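Local coordinates for alpha-11 giardin (Giardia intestinalis, PDB 2II2), which is an annexin that binds calcium and probably phospholipid, and is thought to take part in the parasite's attachment and the organisation of its cytoskeleton, at residues E12-A15 with I16-K20; E23-V26 with T27-R31; T120-L124 with L125-V129. All coordinates share one frame; numbering follows the deposited sequence. Where two conformers were deposited one is given.

Interaction 1. Residues E12-A15 with I16-K20; sequences EVKA and ILEAK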
ATOM      1  N   GLU A  12      20.583 -13.500 -19.391  1.00 10.40           N
ATOM      2  CA  GLU A  12      19.427 -14.368 -19.137  1.00 10.91           C
ATOM      3  C   GLU A  12      18.131 -13.558 -19.081  1.00  9.68           C
ATOM      4  O   GLU A  12      17.152 -13.870 -19.783  1.00 10.42           O
ATOM      5  CB  GLU A  12      19.633 -15.148 -17.836  1.00 11.10           C
ATOM      6  CG  GLU A  12      18.495 -16.096 -17.473  1.00 12.59           C
ATOM      7  CD  GLU A  12      18.683 -16.772 -16.134  1.00 13.03           C
ATOM      8  OE1 GLU A  12      19.562 -16.375 -15.337  1.00 13.73           O
ATOM      9  OE2 GLU A  12      17.911 -17.716 -15.867  1.00 15.91           O
ATOM     10  N   VAL A  13      18.124 -12.515 -18.262  1.00  9.95           N
ATOM     11  CA  VAL A  13      16.909 -11.725 -18.150  1.00  9.83           C
ATOM     12  C   VAL A  13      16.652 -10.826 -19.369  1.00  9.72           C
ATOM     13  O   VAL A  13      15.509 -10.559 -19.705  1.00 10.38           O
ATOM     14  CB  VAL A  13      16.819 -10.915 -16.832  1.00  9.86           C
ATOM     15  CG1 VAL A  13      17.847  -9.755 -16.791  1.00 10.48           C
ATOM     16  CG2 VAL A  13      15.407 -10.405 -16.595  1.00  9.35           C
ATOM     17  N   LYS A  14      17.722 -10.393 -20.046  1.00  9.23           N
ATOM     18  CA  LYS A  14      17.521  -9.605 -21.253  1.00  9.88           C
ATOM     19  C   LYS A  14      16.751 -10.450 -22.263  1.00  9.81           C
ATOM     20  O   LYS A  14      15.807  -9.978 -22.910  1.00 10.96           O
ATOM     21  CB  LYS A  14      18.861  -9.116 -21.811  1.00  9.83           C
ATOM     22  CG  LYS A  14      18.725  -8.192 -23.000  1.00 11.94           C
ATOM     23  CD  LYS A  14      20.080  -7.603 -23.365  1.00 13.45           C
ATOM     24  CE  LYS A  14      20.022  -6.546 -24.450  1.00 15.71           C
ATOM     25  NZ  LYS A  14      19.788  -7.144 -25.803  1.00 17.60           N
ATOM     26  N   ALA A  15      17.133 -11.730 -22.366  1.00  9.91           N
ATOM     27  CA  ALA A  15      16.459 -12.628 -23.290  1.00 10.91           C
ATOM     28  C   ALA A  15      15.005 -12.919 -22.886  1.00 10.02           C
ATOM     29  O   ALA A  15      14.111 -13.015 -23.748  1.00 11.53           O
ATOM     30  CB  ALA A  15      17.242 -13.921 -23.439  1.00 11.25           C
ATOM     31  N   ILE A  16      14.777 -13.107 -21.586  1.00  9.74           N
ATOM     32  CA  ILE A  16      13.410 -13.297 -21.072  1.00  9.51           C
ATOM     33  C   ILE A  16      12.527 -12.109 -21.463  1.00 10.00           C
ATOM     34  O   ILE A  16      11.395 -12.279 -21.929  1.00 10.31           O
ATOM     35  CB  ILE A  16      13.443 -13.455 -19.542  1.00 10.34           C
ATOM     36  CG1 ILE A  16      13.986 -14.833 -19.157  1.00 10.57           C
ATOM     37  CG2 ILE A  16      12.066 -13.274 -18.931  1.00 10.51           C
ATOM     38  CD1 ILE A  16      14.298 -14.988 -17.679  1.00 11.40           C
ATOM     39  N   LEU A  17      13.070 -10.913 -21.265  1.00 10.03           N
ATOM     40  CA  LEU A  17      12.313  -9.711 -21.571  1.00 10.36           C
ATOM     41  C   LEU A  17      12.054  -9.550 -23.074  1.00  9.83           C
ATOM     42  O   LEU A  17      10.909  -9.244 -23.495  1.00 10.94           O
ATOM     43  CB  LEU A  17      13.011  -8.492 -20.949  1.00  9.90           C
ATOM     44  CG  LEU A  17      12.958  -8.430 -19.410  1.00  9.87           C
ATOM     45  CD1 LEU A  17      13.884  -7.328 -18.882  1.00 11.36           C
ATOM     46  CD2 LEU A  17      11.539  -8.244 -18.871  1.00 10.69           C
ATOM     47  N   GLU A  18      13.099  -9.824 -23.875  1.00 10.42           N
ATOM     48  CA  GLU A  18      12.934  -9.744 -25.320  1.00 11.96           C
ATOM     49  C   GLU A  18      11.914 -10.745 -25.858  1.00 11.54           C
ATOM     50  O   GLU A  18      11.284 -10.491 -26.881  1.00 13.53           O
ATOM     51  CB  GLU A  18      14.290  -9.867 -26.028  1.00 11.85           C
ATOM     52  CG  GLU A  18      15.151  -8.640 -25.763  1.00 14.39           C
ATOM     53  CD  GLU A  18      16.620  -8.815 -26.115  1.00 16.34           C
ATOM     54  OE1 GLU A  18      17.097  -9.958 -26.280  1.00 16.60           O
ATOM     55  OE2 GLU A  18      17.299  -7.775 -26.219  1.00 16.99           O
ATOM     56  N   ALA A  19      11.755 -11.880 -25.171  1.00 11.33           N
ATOM     57  CA  ALA A  19      10.771 -12.887 -25.551  1.00 11.48           C
ATOM     58  C   ALA A  19       9.386 -12.589 -24.967  1.00 11.14           C
ATOM     59  O   ALA A  19       8.416 -13.312 -25.266  1.00 11.84           O
ATOM     60  CB  ALA A  19      11.232 -14.273 -25.116  1.00 12.03           C
ATOM     61  N   LYS A  20       9.283 -11.544 -24.130  1.00 11.01           N
ATOM     62  CA  LYS A  20       8.064 -11.224 -23.409  1.00 11.91           C
ATOM     63  C   LYS A  20       7.594 -12.432 -22.598  1.00 12.02           C
ATOM     64  O   LYS A  20       6.388 -12.668 -22.455  1.00 12.78           O
ATOM     65  CB  LYS A  20       6.977 -10.694 -24.342  1.00 12.45           C
ATOM     66  CG  LYS A  20       7.451  -9.597 -25.268  1.00 13.47           C
ATOM     67  CD  LYS A  20       6.309  -9.019 -26.079  1.00 15.71           C
ATOM     68  CE  LYS A  20       6.812  -8.070 -27.152  1.00 17.27           C
ATOM     69  NZ  LYS A  20       7.584  -6.910 -26.610  1.00 17.69           N
TER
HETATM   70  O   HOH W   1      19.858 -10.208 -25.883  1.00 19.00           O

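Interaction 2. Residues E23-V26 with T27-R31; sequences EELV and TFTSR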
ATOM      1  N   GLU A  23       6.043 -15.640 -17.708  0.50 10.29           N
ATOM      2  CA  GLU A  23       6.155 -16.784 -16.811  0.50 11.39           C
ATOM      3  C   GLU A  23       7.585 -16.906 -16.282  0.50 10.14           C
ATOM      4  O   GLU A  23       7.811 -16.999 -15.075  0.50 10.84           O
ATOM      5  CB  GLU A  23       5.735 -18.075 -17.529  0.50 11.98           C
ATOM      6  CG  GLU A  23       4.254 -18.158 -17.866  0.50 13.51           C
ATOM      7  CD  GLU A  23       3.879 -19.394 -18.684  0.50 14.17           C
ATOM      8  OE1 GLU A  23       4.752 -19.957 -19.375  0.50 17.59           O
ATOM      9  OE2 GLU A  23       2.696 -19.801 -18.636  0.50 16.98           O
ATOM     10  N   GLU A  24       8.558 -16.883 -17.192  1.00  9.70           N
ATOM     11  CA  GLU A  24       9.942 -17.001 -16.791  1.00 10.41           C
ATOM     12  C   GLU A  24      10.441 -15.767 -16.035  1.00  9.84           C
ATOM     13  O   GLU A  24      11.360 -15.872 -15.217  1.00 10.32           O
ATOM     14  CB  GLU A  24      10.834 -17.318 -17.985  1.00 11.31           C
ATOM     15  CG  GLU A  24      12.062 -18.022 -17.503  1.00 16.22           C
ATOM     16  CD  GLU A  24      12.925 -18.584 -18.600  1.00 19.36           C
ATOM     17  OE1 GLU A  24      12.468 -18.704 -19.774  1.00 19.53           O
ATOM     18  OE2 GLU A  24      14.083 -18.895 -18.264  1.00 20.02           O
ATOM     19  N   LEU A  25       9.862 -14.597 -16.306  1.00  9.26           N
ATOM     20  CA  LEU A  25      10.258 -13.421 -15.554  1.00  8.91           C
ATOM     21  C   LEU A  25       9.925 -13.582 -14.077  1.00  9.30           C
ATOM     22  O   LEU A  25      10.679 -13.126 -13.206  1.00  9.52           O
ATOM     23  CB  LEU A  25       9.652 -12.157 -16.149  1.00  9.42           C
ATOM     24  CG  LEU A  25      10.022 -10.841 -15.469  1.00  9.41           C
ATOM     25  CD1 LEU A  25      11.532 -10.603 -15.525  1.00 11.04           C
ATOM     26  CD2 LEU A  25       9.268  -9.677 -16.065  1.00 10.16           C
ATOM     27  N   VAL A  26       8.799 -14.228 -13.800  1.00  8.77           N
ATOM     28  CA  VAL A  26       8.435 -14.487 -12.399  1.00  9.51           C
ATOM     29  C   VAL A  26       9.473 -15.360 -11.693  1.00  8.97           C
ATOM     30  O   VAL A  26       9.950 -15.025 -10.610  1.00  9.98           O
ATOM     31  CB  VAL A  26       7.046 -15.131 -12.293  1.00  9.73           C
ATOM     32  CG1 VAL A  26       6.697 -15.556 -10.888  1.00  9.89           C
ATOM     33  CG2 VAL A  26       5.964 -14.174 -12.806  1.00  9.99           C
ATOM     34  N   THR A  27       9.816 -16.478 -12.313  1.00  9.68           N
ATOM     35  CA  THR A  27      10.768 -17.384 -11.684  1.00 10.14           C
ATOM     36  C   THR A  27      12.160 -16.754 -11.581  1.00  9.48           C
ATOM     37  O   THR A  27      12.868 -16.952 -10.586  1.00 10.73           O
ATOM     38  CB  THR A  27      10.794 -18.739 -12.398  1.00 10.98           C
ATOM     39  OG1 THR A  27      11.217 -18.561 -13.744  1.00 14.14           O
ATOM     40  CG2 THR A  27       9.423 -19.349 -12.388  1.00 13.40           C
ATOM     41  N   PHE A  28      12.560 -16.004 -12.607  1.00  9.88           N
ATOM     42  CA  PHE A  28      13.827 -15.282 -12.538  1.00  8.90           C
ATOM     43  C   PHE A  28      13.876 -14.313 -11.347  1.00  9.58           C
ATOM     44  O   PHE A  28      14.856 -14.239 -10.589  1.00  9.46           O
ATOM     45  CB  PHE A  28      14.100 -14.534 -13.852  1.00  9.70           C
ATOM     46  CG  PHE A  28      15.370 -13.728 -13.817  1.00  9.35           C
ATOM     47  CD1 PHE A  28      16.596 -14.306 -14.161  1.00 10.05           C
ATOM     48  CD2 PHE A  28      15.356 -12.412 -13.411  1.00  9.27           C
ATOM     49  CE1 PHE A  28      17.764 -13.560 -14.114  1.00  9.70           C
ATOM     50  CE2 PHE A  28      16.513 -11.664 -13.332  1.00  9.60           C
ATOM     51  CZ  PHE A  28      17.721 -12.247 -13.689  1.00 10.71           C
ATOM     52  N   THR A  29      12.791 -13.554 -11.193  1.00  9.22           N
ATOM     53  CA  THR A  29      12.718 -12.538 -10.157  1.00  9.25           C
ATOM     54  C   THR A  29      12.810 -13.159  -8.770  1.00  9.72           C
ATOM     55  O   THR A  29      13.363 -12.553  -7.865  1.00 10.42           O
ATOM     56  CB  THR A  29      11.465 -11.688 -10.331  1.00  8.60           C
ATOM     57  OG1 THR A  29      11.538 -11.030 -11.602  1.00  9.27           O
ATOM     58  CG2 THR A  29      11.339 -10.628  -9.246  1.00 10.20           C
ATOM     59  N   SER A  30      12.294 -14.381  -8.632  1.00 10.01           N
ATOM     60  CA  SER A  30      12.250 -15.062  -7.336  1.00 10.98           C
ATOM     61  C   SER A  30      13.637 -15.320  -6.730  1.00 11.35           C
ATOM     62  O   SER A  30      13.769 -15.583  -5.515  1.00 12.07           O
ATOM     63  CB  SER A  30      11.508 -16.401  -7.472  1.00 12.01           C
ATOM     64  OG  SER A  30      12.366 -17.405  -8.007  1.00 11.49           O
ATOM     65  N   ARG A  31      14.689 -15.237  -7.543  1.00 11.08           N
ATOM     66  CA  ARG A  31      16.017 -15.622  -7.099  1.00 12.71           C
ATOM     67  C   ARG A  31      16.699 -14.626  -6.199  1.00 13.41           C
ATOM     68  O   ARG A  31      17.653 -14.997  -5.521  1.00 15.00           O
ATOM     69  CB  ARG A  31      16.924 -15.836  -8.314  1.00 13.69           C
ATOM     70  CG  ARG A  31      16.514 -16.946  -9.201  1.00 15.57           C
ATOM     71  CD  ARG A  31      17.608 -17.186 -10.200  1.00 19.60           C
ATOM     72  NE  ARG A  31      17.010 -17.629 -11.437  1.00 21.12           N
ATOM     73  CZ  ARG A  31      17.571 -17.474 -12.619  1.00 19.93           C
ATOM     74  NH1 ARG A  31      18.769 -16.888 -12.713  1.00 21.51           N
ATOM     75  NH2 ARG A  31      16.932 -17.910 -13.693  1.00 23.52           N
TER

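Interaction 3. Residues T120-L124 with L125-V129; sequences TGNDL and LQDFV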
ATOM      1  N   THR A 120      10.695  15.927  -7.881  1.00 16.56           N
ATOM      2  CA  THR A 120       9.685  16.822  -8.435  1.00 16.26           C
ATOM      3  C   THR A 120      10.039  18.293  -8.309  1.00 17.01           C
ATOM      4  O   THR A 120       9.449  19.120  -9.000  1.00 17.98           O
ATOM      5  CB  THR A 120       8.293  16.639  -7.755  1.00 16.21           C
ATOM      6  OG1 THR A 120       8.323  17.208  -6.440  1.00 14.84           O
ATOM      7  CG2 THR A 120       7.897  15.169  -7.694  1.00 15.73           C
ATOM      8  N   GLY A 121      10.975  18.610  -7.410  1.00 17.33           N
ATOM      9  CA  GLY A 121      11.294  19.998  -7.079  1.00 17.43           C
ATOM     10  C   GLY A 121      10.303  20.670  -6.145  1.00 17.10           C
ATOM     11  O   GLY A 121      10.481  21.838  -5.779  1.00 17.87           O
ATOM     12  N   ASN A 122       9.236  19.948  -5.778  1.00 17.06           N
ATOM     13  CA  ASN A 122       8.223  20.444  -4.856  1.00 16.79           C
ATOM     14  C   ASN A 122       8.210  19.641  -3.571  1.00 15.82           C
ATOM     15  O   ASN A 122       8.435  18.434  -3.597  1.00 15.84           O
ATOM     16  CB  ASN A 122       6.836  20.338  -5.481  1.00 16.94           C
ATOM     17  CG  ASN A 122       6.680  21.207  -6.707  1.00 18.43           C
ATOM     18  OD1 ASN A 122       7.636  21.832  -7.178  1.00 21.38           O
ATOM     19  ND2 ASN A 122       5.482  21.228  -7.248  1.00 19.20           N
ATOM     20  N   ASP A 123       7.913  20.305  -2.455  1.00 14.80           N
ATOM     21  CA  ASP A 123       7.651  19.630  -1.192  1.00 14.65           C
ATOM     22  C   ASP A 123       6.349  18.852  -1.294  1.00 13.61           C
ATOM     23  O   ASP A 123       5.340  19.370  -1.761  1.00 12.87           O
ATOM     24  CB  ASP A 123       7.525  20.646  -0.042  1.00 15.31           C
ATOM     25  CG  ASP A 123       8.817  21.407   0.225  1.00 18.41           C
ATOM     26  OD1 ASP A 123       9.909  20.873  -0.043  1.00 20.48           O
ATOM     27  OD2 ASP A 123       8.731  22.554   0.732  1.00 22.29           O
ATOM     28  N   LEU A 124       6.376  17.610  -0.833  1.00 12.52           N
ATOM     29  CA  LEU A 124       5.185  16.776  -0.781  1.00 11.71           C
ATOM     30  C   LEU A 124       4.020  17.457  -0.066  1.00 11.30           C
ATOM     31  O   LEU A 124       2.901  17.502  -0.590  1.00 10.73           O
ATOM     32  CB  LEU A 124       5.547  15.456  -0.077  1.00 12.31           C
ATOM     33  CG  LEU A 124       4.373  14.462  -0.030  1.00 12.62           C
ATOM     34  CD1 LEU A 124       3.923  14.067  -1.402  1.00 14.89           C
ATOM     35  CD2 LEU A 124       4.771  13.199   0.745  1.00 13.16           C
ATOM     36  N   LEU A 125       4.284  18.001   1.121  1.00 11.70           N
ATOM     37  CA  LEU A 125       3.222  18.666   1.880  1.00 12.56           C
ATOM     38  C   LEU A 125       2.634  19.841   1.109  1.00 12.12           C
ATOM     39  O   LEU A 125       1.430  20.041   1.137  1.00 11.62           O
ATOM     40  CB  LEU A 125       3.716  19.123   3.258  1.00 12.97           C
ATOM     41  CG  LEU A 125       2.684  19.816   4.157  1.00 14.61           C
ATOM     42  CD1 LEU A 125       1.449  18.976   4.407  1.00 14.79           C
ATOM     43  CD2 LEU A 125       3.350  20.221   5.478  1.00 14.86           C
ATOM     44  N   GLN A 126       3.469  20.592   0.397  1.00 12.21           N
ATOM     45  CA  GLN A 126       2.961  21.735  -0.375  1.00 12.69           C
ATOM     46  C   GLN A 126       2.063  21.290  -1.544  1.00 11.17           C
ATOM     47  O   GLN A 126       1.020  21.895  -1.827  1.00 11.16           O
ATOM     48  CB  GLN A 126       4.117  22.615  -0.847  1.00 13.56           C
ATOM     49  CG  GLN A 126       3.702  24.003  -1.310  1.00 14.86           C
ATOM     50  CD  GLN A 126       2.947  24.806  -0.261  1.00 17.51           C
ATOM     51  OE1 GLN A 126       3.116  24.625   0.947  1.00 18.76           O
ATOM     52  NE2 GLN A 126       2.117  25.717  -0.726  1.00 19.52           N
ATOM     53  N   ASP A 127       2.453  20.186  -2.178  1.00 10.57           N
ATOM     54  CA  ASP A 127       1.589  19.625  -3.203  1.00 10.13           C
ATOM     55  C   ASP A 127       0.274  19.125  -2.613  1.00 10.24           C
ATOM     56  O   ASP A 127      -0.772  19.272  -3.251  1.00 10.05           O
ATOM     57  CB  ASP A 127       2.311  18.511  -3.973  1.00 10.46           C
ATOM     58  CG  ASP A 127       3.270  19.046  -5.052  1.00 12.35           C
ATOM     59  OD1 ASP A 127       3.324  20.272  -5.274  1.00 12.78           O
ATOM     60  OD2 ASP A 127       4.006  18.226  -5.640  1.00 13.28           O
ATOM     61  N   PHE A 128       0.303  18.542  -1.411  1.00  9.50           N
ATOM     62  CA  PHE A 128      -0.948  18.210  -0.718  1.00  9.30           C
ATOM     63  C   PHE A 128      -1.790  19.456  -0.437  1.00  8.97           C
ATOM     64  O   PHE A 128      -3.001  19.457  -0.689  1.00 10.55           O
ATOM     65  CB  PHE A 128      -0.683  17.455   0.586  1.00  9.17           C
ATOM     66  CG  PHE A 128      -0.312  15.992   0.399  1.00  9.57           C
ATOM     67  CD1 PHE A 128      -0.000  15.436  -0.846  1.00 10.46           C
ATOM     68  CD2 PHE A 128      -0.225  15.178   1.530  1.00  9.41           C
ATOM     69  CE1 PHE A 128       0.343  14.095  -0.951  1.00 10.51           C
ATOM     70  CE2 PHE A 128       0.112  13.845   1.430  1.00  9.75           C
ATOM     71  CZ  PHE A 128       0.404  13.307   0.212  1.00  9.76           C
ATOM     72  N   VAL A 129      -1.159  20.524   0.056  1.00  9.81           N
ATOM     73  CA  VAL A 129      -1.866  21.775   0.318  1.00 10.10           C
ATOM     74  C   VAL A 129      -2.516  22.303  -0.962  1.00  9.62           C
ATOM     75  O   VAL A 129      -3.670  22.707  -0.942  1.00 10.15           O
ATOM     76  CB  VAL A 129      -0.931  22.844   0.949  1.00 10.64           C
ATOM     77  CG1 VAL A 129      -1.594  24.239   0.941  1.00 12.41           C
ATOM     78  CG2 VAL A 129      -0.512  22.433   2.373  1.00 10.81           C
TER

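Interaction 1. Residues E12-A15 with I16-K20
The last turns of helix 9-18 carry an i to i+4 salt bridge on their outer side: Lys14 NZ donates to Glu18 OE2 at 2.6 Å. NZ meets OE2 on the syn side of the carboxylate, 21° out of its plane. The lysine chain runs straight out to CE and then bends (chi4 -74°), which turns the ammonium toward the carboxylate. In Glu18 a chi1 of -69° lays CG over Lys14 O, at 3.2 Å, and carries the carboxylate back to the lysine. A water closes a small ring, accepting from Lys14 NZ at 3.1 Å and donating to Glu18 OE1 at 2.8 Å, so that both carboxylate oxygens have a partner. On the inner side of this first helix of the annexin helical array, Val13 and Leu17 lie side by side and point the same way, Val13 CG2 to Leu17 CD1 at 4.1 Å. Both also touch Phe52 of helix 52-59, and Leu17 reaches Ile60, which contributes to the calcium site seen in the calcium-bound form; no metal is bound there in this model. Backbone bonds in helical register run beneath these groups, Leu17 N to Val13 O being 2.9 Å. Lys20, with positive phi, ends the helix in a Schellman motif, and its N to Leu17 O, 2.9 Å, is one of the two bonds back into the last turn, while Lys20 NZ donates to Cys59 O.

Interaction 2. Residues E23-V26 with T27-R31
With OG1 beside its own backbone N and anti to the carbonyl carbon (chi1 -62°), Thr29 turns its hydroxyl back along helix 22-29 to Leu25 O, one turn earlier, where it donates at 2.8 Å. Leu25 O is gripped twice by this one residue, because Thr29 N also donates to it at 2.9 Å. The two donors come from opposite faces of the carbonyl plane, each tilted about 30° from it. The leucine side chain crosses the threonine at a slant, Leu25 CD1 lying 3.9 Å from Thr29 OG1. Thr27 has a different first torsion, chi1 62°, which sets OG1 between N and the carbonyl carbon and places it 3.1 Å from Glu24 O; a second acceptor competes for the proton, leaving this bond uncertain. Phe28 N to Glu24 O, 2.9 Å, is the ordinary i+4 backbone bond. Farther along the chain, Ser30 OG donates to Thr27 O at 2.7 Å, while Ser30 N bonds to Val26 O. The Arg31 guanidinium folds back over Phe28, whose CD1 sits 3.4 Å above one face of the group, toward its rim; Arg31 NH2 is paired with Glu12 of helix 9-18, which helps hold the group there. This second helix of the annexin array lies against helix 9-18 through Leu25 and Phe28, and against helix 64-73 through Val26 and Thr29. Thr29 OG1 is also bonded to Trp73 NE1, so the buried hydroxyl links its own helix to a neighbouring one. Donating to Leu25 O commits the hydroxyl proton and leaves the oxygen to accept from the indole, which probably fixes the rotation of the threonine and satisfies its buried hydroxyl, with Met69, Met304 and Phe305 beside it.

Interaction 3. Residues T120-L124 with L125-V129
Phe128 N donates to Leu124 O at 2.9 Å, the shortest sound polar bond of the contact. One residue earlier, Asp127 OD1 accepts from Asn122 ND2 at 3.1 Å, and Asp127 OD2 is bonded to Tyr116 OH of helix 106-120. The amide bond is fairly straight, 154° at the hydrogen, and uses the syn lone pair of OD1. Asn122 and Asp127 cross nearly at a right angle, their amide and carboxylate planes 71° apart. Asp127 CG lies beside its own N (chi1 -80°), which directs the carboxylate back toward Asn122, OD1 and OD2 both lying 3.5 Å from Asn122 CB. In sequence the contact spans the turn from helix 106-120 into helix 124-131, a helix-loop-helix connection of the annexin fold. Asp123 occupies the N-cap position, yet its side chain makes no capping bond; OD1 instead pairs with Lys117, while the backbone Asp123 O accepts from Asp127 N at 3.0 Å. Before it, Thr120 OG1 accepts from Asn122 N at 3.0 Å, an ST turn, and is also bonded to Tyr116 O. Deeper in, Leu124 CG lies 4.1 Å above one face of the Phe128 ring, toward its rim, and Leu124 CD1 meets Phe128 CE1 at 3.6 Å. Ile84 and Leu112 also touch this leucine.

How the interactions relate
Interactions 1 and 2 sit on consecutive helices, 9-18 and 22-29, and touch directly: Glu12 OE2 forms a salt bridge with Arg31 NH2, and Val13 CB packs on Phe28 CZ at 3.5 Å. Interaction 3 belongs to a separate part of the fold, its centre about 38 and 37 Å from those of interactions 1 and 2. All three are partly buried. Their chemistry differs with place: interaction 1 has a charged pair with a bridging water on the exposed side, whereas the other two rely on buried polar groups, interaction 2 on a threonine hydroxyl bonded to a backbone carbonyl, and interaction 3 on an aspartate that takes an amide bond across a helix start.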